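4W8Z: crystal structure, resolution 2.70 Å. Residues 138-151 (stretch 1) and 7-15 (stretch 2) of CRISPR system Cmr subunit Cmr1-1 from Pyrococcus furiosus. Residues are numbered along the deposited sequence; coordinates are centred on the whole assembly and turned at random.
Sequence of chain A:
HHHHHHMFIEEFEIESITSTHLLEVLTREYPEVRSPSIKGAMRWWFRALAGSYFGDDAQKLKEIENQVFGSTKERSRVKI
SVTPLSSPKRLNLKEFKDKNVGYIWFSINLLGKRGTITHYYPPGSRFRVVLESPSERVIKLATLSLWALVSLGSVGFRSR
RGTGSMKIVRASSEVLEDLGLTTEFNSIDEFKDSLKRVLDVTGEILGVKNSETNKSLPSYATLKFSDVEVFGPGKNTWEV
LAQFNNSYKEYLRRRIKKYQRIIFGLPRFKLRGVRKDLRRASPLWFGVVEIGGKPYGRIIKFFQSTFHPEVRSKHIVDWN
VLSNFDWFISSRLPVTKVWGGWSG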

# COMPACT_ATOMS: atom_id res chain seq x y z
N VAL A 138 -14.48 -13.68 12.73
CA VAL A 138 -13.05 -13.57 12.48
C VAL A 138 -12.68 -13.78 11.01
O VAL A 138 -11.93 -12.99 10.44
CB VAL A 138 -12.26 -14.57 13.35
CG1 VAL A 138 -10.84 -14.72 12.84
CG2 VAL A 138 -12.25 -14.12 14.81
N ILE A 139 -13.21 -14.83 10.40
CA ILE A 139 -12.85 -15.16 9.02
C ILE A 139 -13.33 -14.07 8.06
O ILE A 139 -12.69 -13.82 7.03
CB ILE A 139 -13.41 -16.54 8.59
CG1 ILE A 139 -12.73 -17.03 7.31
CG2 ILE A 139 -14.92 -16.51 8.41
CD1 ILE A 139 -11.42 -17.73 7.55
N LYS A 140 -14.44 -13.42 8.39
CA LYS A 140 -14.94 -12.31 7.58
C LYS A 140 -13.96 -11.16 7.63
O LYS A 140 -13.61 -10.58 6.59
CB LYS A 140 -16.31 -11.85 8.08
CG LYS A 140 -17.48 -12.73 7.65
CD LYS A 140 -18.80 -12.10 8.07
CE LYS A 140 -19.99 -12.87 7.53
NZ LYS A 140 -21.28 -12.15 7.74
N LEU A 141 -13.50 -10.83 8.83
CA LEU A 141 -12.55 -9.74 9.03
C LEU A 141 -11.18 -10.03 8.42
O LEU A 141 -10.49 -9.12 7.95
CB LEU A 141 -12.40 -9.44 10.52
CG LEU A 141 -13.64 -8.84 11.19
CD1 LEU A 141 -13.47 -8.81 12.70
CD2 LEU A 141 -13.90 -7.45 10.65
N ALA A 142 -10.79 -11.30 8.42
CA ALA A 142 -9.52 -11.70 7.81
C ALA A 142 -9.57 -11.52 6.30
O ALA A 142 -8.64 -10.98 5.70
CB ALA A 142 -9.21 -13.15 8.16
N THR A 143 -10.67 -11.96 5.69
CA THR A 143 -10.84 -11.86 4.25
C THR A 143 -10.96 -10.41 3.79
O THR A 143 -10.39 -10.02 2.77
CB THR A 143 -12.08 -12.67 3.78
OG1 THR A 143 -11.74 -14.06 3.74
CG2 THR A 143 -12.53 -12.24 2.40
N LEU A 144 -11.69 -9.60 4.56
CA LEU A 144 -11.79 -8.18 4.27
C LEU A 144 -10.41 -7.53 4.27
O LEU A 144 -10.10 -6.72 3.40
CB LEU A 144 -12.70 -7.49 5.28
CG LEU A 144 -14.20 -7.62 5.00
CD1 LEU A 144 -15.01 -7.23 6.21
CD2 LEU A 144 -14.59 -6.76 3.81
N SER A 145 -9.59 -7.91 5.25
CA SER A 145 -8.22 -7.42 5.33
C SER A 145 -7.44 -7.75 4.07
O SER A 145 -6.82 -6.87 3.47
CB SER A 145 -7.51 -8.03 6.54
OG SER A 145 -8.11 -7.58 7.74
N LEU A 146 -7.47 -9.02 3.67
CA LEU A 146 -6.77 -9.47 2.47
C LEU A 146 -7.32 -8.78 1.22
O LEU A 146 -6.55 -8.40 0.34
CB LEU A 146 -6.88 -10.98 2.32
CG LEU A 146 -6.29 -11.58 1.04
CD1 LEU A 146 -4.84 -11.19 0.87
CD2 LEU A 146 -6.43 -13.07 1.07
N TRP A 147 -8.64 -8.63 1.16
CA TRP A 147 -9.27 -7.89 0.07
C TRP A 147 -8.69 -6.48 -0.02
O TRP A 147 -8.40 -5.99 -1.11
CB TRP A 147 -10.79 -7.82 0.26
CG TRP A 147 -11.50 -7.12 -0.87
CD1 TRP A 147 -12.12 -7.71 -1.94
CD2 TRP A 147 -11.65 -5.70 -1.05
NE1 TRP A 147 -12.65 -6.75 -2.77
CE2 TRP A 147 -12.38 -5.51 -2.24
CE3 TRP A 147 -11.25 -4.58 -0.31
CZ2 TRP A 147 -12.70 -4.24 -2.72
CZ3 TRP A 147 -11.57 -3.32 -0.79
CH2 TRP A 147 -12.30 -3.16 -1.98
N ALA A 148 -8.53 -5.84 1.14
CA ALA A 148 -8.01 -4.48 1.21
C ALA A 148 -6.54 -4.43 0.80
O ALA A 148 -6.11 -3.50 0.11
CB ALA A 148 -8.19 -3.92 2.62
N LEU A 149 -5.78 -5.43 1.22
CA LEU A 149 -4.37 -5.53 0.86
C LEU A 149 -4.17 -5.59 -0.65
O LEU A 149 -3.28 -4.95 -1.20
CB LEU A 149 -3.74 -6.76 1.52
CG LEU A 149 -2.35 -7.16 1.04
CD1 LEU A 149 -1.39 -5.98 1.15
CD2 LEU A 149 -1.83 -8.35 1.83
N VAL A 150 -5.02 -6.36 -1.33
CA VAL A 150 -4.91 -6.50 -2.78
C VAL A 150 -5.45 -5.27 -3.50
O VAL A 150 -4.90 -4.83 -4.51
CB VAL A 150 -5.66 -7.76 -3.27
CG1 VAL A 150 -5.59 -7.88 -4.79
CG2 VAL A 150 -5.07 -9.01 -2.62
N SER A 151 -6.53 -4.69 -2.96
CA SER A 151 -7.20 -3.57 -3.61
C SER A 151 -6.48 -2.22 -3.45
O SER A 151 -6.48 -1.40 -4.37
CB SER A 151 -8.62 -3.44 -3.07
OG SER A 151 -9.38 -4.58 -3.41
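Stretch 2 7-15: MFIEEFEIE

Phe8 to Glu15 of stretch 2 are in β conformation, and the strand continues later in the chain. It packs on one side of stretch 1, which is helical throughout. The strand and helix axes run nearly parallel. The angle between their N-to-C directions is 12°, and their closest approach is 9.3 Å. The two segments run alongside each other in the same direction. Going up the strand, Phe8, Glu10, Phe12 and Ile14 have their CA atoms nearest those of Ile139, Thr143, Leu146 and Val150. Steps of two along an extended strand thus match steps of three or four along the helix. The contact buries 386 Å², both sides summed.

Met7 is exposed, poorly ordered and out of reach of the helix.

Phe8 lies in the strand. Phe8 CA lies 7.1 Å from Ile139 CA. Its CA-to-CB bond points toward the helix, but chi1 is m (-66°) and the end of the side chain leads away. The closest pair is Phe8 CB and Ile139 CG2, 4.0 Å apart; the near end of the ring is also close, with Phe8 CG 4.1 Å from Ile139 CG2. Ile9 points away, as expected from the alternation of a strand.

Glu10 points toward the helix again. Chi1 and chi2 are both m, so the side chain is bent rather than extended. Glu10 CG lies 3.6 Å from Ile139 CG1, an aliphatic contact. Its carboxylate reaches the next helical turn, where Glu10 OE1 is 3.4 Å from Thr143 OG1. The geometry allows a weak hydrogen bond. The carbonyl O of Ile139 is also within reach of the one hydroxyl proton of Thr143, so which acceptor takes it is open. Both carboxylate oxygens of Glu10 are hydrogen-bonded elsewhere in the structure. Glu11 points away and does not touch the helix.

Phe12 is buried and points toward the helix, with chi1 m (-61°). Leu146 lies over one face of its ring. Leu146 CD2 is 3.5 Å from Phe12 CD2 and 3.9 Å from the ring centroid, 27° off the ring normal. This is a CH-pi contact. The ring also reaches back to the preceding turn, where Phe12 CZ is 4.1 Å from Thr143 CG2. The large side chains fit a wide gap here: the CA atoms of Phe12 and Leu146 are 9.5 Å apart.

Glu13 is buried but out of reach of the helix. Ile14 points toward it, with chi1 p (77°). Ile14 CG2 lies 4.4 Å from Val150 CG2, a looser apolar contact than that at Phe12. Glu15 ends the stretch without touching the helix.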

# COMPACT_ATOMS: atom_id res chain seq x y z
N MET A 7 -15.52 -24.86 11.07
CA MET A 7 -14.29 -24.95 10.29
C MET A 7 -14.38 -24.15 9.00
O MET A 7 -14.36 -24.71 7.91
CB MET A 7 -13.96 -26.42 9.98
CG MET A 7 -15.17 -27.29 9.69
SD MET A 7 -14.71 -28.91 9.05
CE MET A 7 -16.00 -29.95 9.73
N PHE A 8 -14.48 -22.83 9.14
CA PHE A 8 -14.52 -21.94 7.98
C PHE A 8 -13.18 -21.93 7.26
O PHE A 8 -12.13 -22.08 7.88
CB PHE A 8 -14.88 -20.52 8.41
CG PHE A 8 -16.28 -20.38 8.94
CD1 PHE A 8 -17.35 -20.28 8.07
CD2 PHE A 8 -16.52 -20.35 10.30
CE1 PHE A 8 -18.64 -20.16 8.54
CE2 PHE A 8 -17.81 -20.22 10.78
CZ PHE A 8 -18.87 -20.13 9.90
N ILE A 9 -13.21 -21.77 5.94
CA ILE A 9 -11.98 -21.75 5.16
C ILE A 9 -12.10 -20.93 3.87
O ILE A 9 -13.03 -21.09 3.10
CB ILE A 9 -11.52 -23.19 4.82
CG1 ILE A 9 -10.29 -23.17 3.91
CG2 ILE A 9 -12.65 -24.00 4.18
CD1 ILE A 9 -9.66 -24.52 3.70
N GLU A 10 -11.14 -20.02 3.68
CA GLU A 10 -11.10 -19.16 2.50
C GLU A 10 -9.78 -19.34 1.76
O GLU A 10 -8.71 -19.30 2.38
CB GLU A 10 -11.27 -17.69 2.91
CG GLU A 10 -12.51 -17.41 3.73
CD GLU A 10 -13.74 -17.19 2.87
OE1 GLU A 10 -13.72 -16.26 2.04
OE2 GLU A 10 -14.72 -17.95 3.03
N GLU A 11 -9.84 -19.54 0.45
CA GLU A 11 -8.63 -19.81 -0.31
C GLU A 11 -8.45 -18.82 -1.46
O GLU A 11 -9.41 -18.46 -2.14
CB GLU A 11 -8.67 -21.24 -0.86
CG GLU A 11 -9.13 -22.28 0.15
CD GLU A 11 -8.96 -23.70 -0.35
OE1 GLU A 11 -7.81 -24.10 -0.63
OE2 GLU A 11 -9.97 -24.42 -0.48
N PHE A 12 -7.21 -18.38 -1.66
CA PHE A 12 -6.90 -17.40 -2.70
C PHE A 12 -5.61 -17.72 -3.44
O PHE A 12 -4.65 -18.22 -2.85
CB PHE A 12 -6.78 -15.99 -2.09
CG PHE A 12 -8.03 -15.50 -1.43
CD1 PHE A 12 -8.95 -14.75 -2.14
CD2 PHE A 12 -8.28 -15.78 -0.10
CE1 PHE A 12 -10.10 -14.30 -1.53
CE2 PHE A 12 -9.42 -15.32 0.52
CZ PHE A 12 -10.34 -14.58 -0.20
N GLU A 13 -5.58 -17.41 -4.73
CA GLU A 13 -4.33 -17.32 -5.46
C GLU A 13 -4.13 -15.88 -5.91
O GLU A 13 -4.94 -15.34 -6.66
CB GLU A 13 -4.31 -18.25 -6.67
CG GLU A 13 -3.61 -19.58 -6.43
CD GLU A 13 -3.16 -20.24 -7.72
OE1 GLU A 13 -3.33 -21.47 -7.85
OE2 GLU A 13 -2.63 -19.52 -8.59
N ILE A 14 -3.07 -15.24 -5.42
CA ILE A 14 -2.77 -13.89 -5.87
C ILE A 14 -1.54 -13.90 -6.78
O ILE A 14 -0.70 -14.79 -6.70
CB ILE A 14 -2.54 -12.92 -4.68
CG1 ILE A 14 -1.15 -13.13 -4.06
CG2 ILE A 14 -3.64 -13.09 -3.65
CD1 ILE A 14 -0.83 -12.15 -2.94
N GLU A 15 -1.47 -12.91 -7.66
CA GLU A 15 -0.39 -12.82 -8.62
C GLU A 15 0.22 -11.42 -8.60
O GLU A 15 -0.49 -10.43 -8.44
CB GLU A 15 -0.90 -13.17 -10.02
CG GLU A 15 0.12 -13.00 -11.13
CD GLU A 15 -0.44 -13.32 -12.51
OE1 GLU A 15 -1.04 -14.40 -12.67
OE2 GLU A 15 -0.29 -12.48 -13.42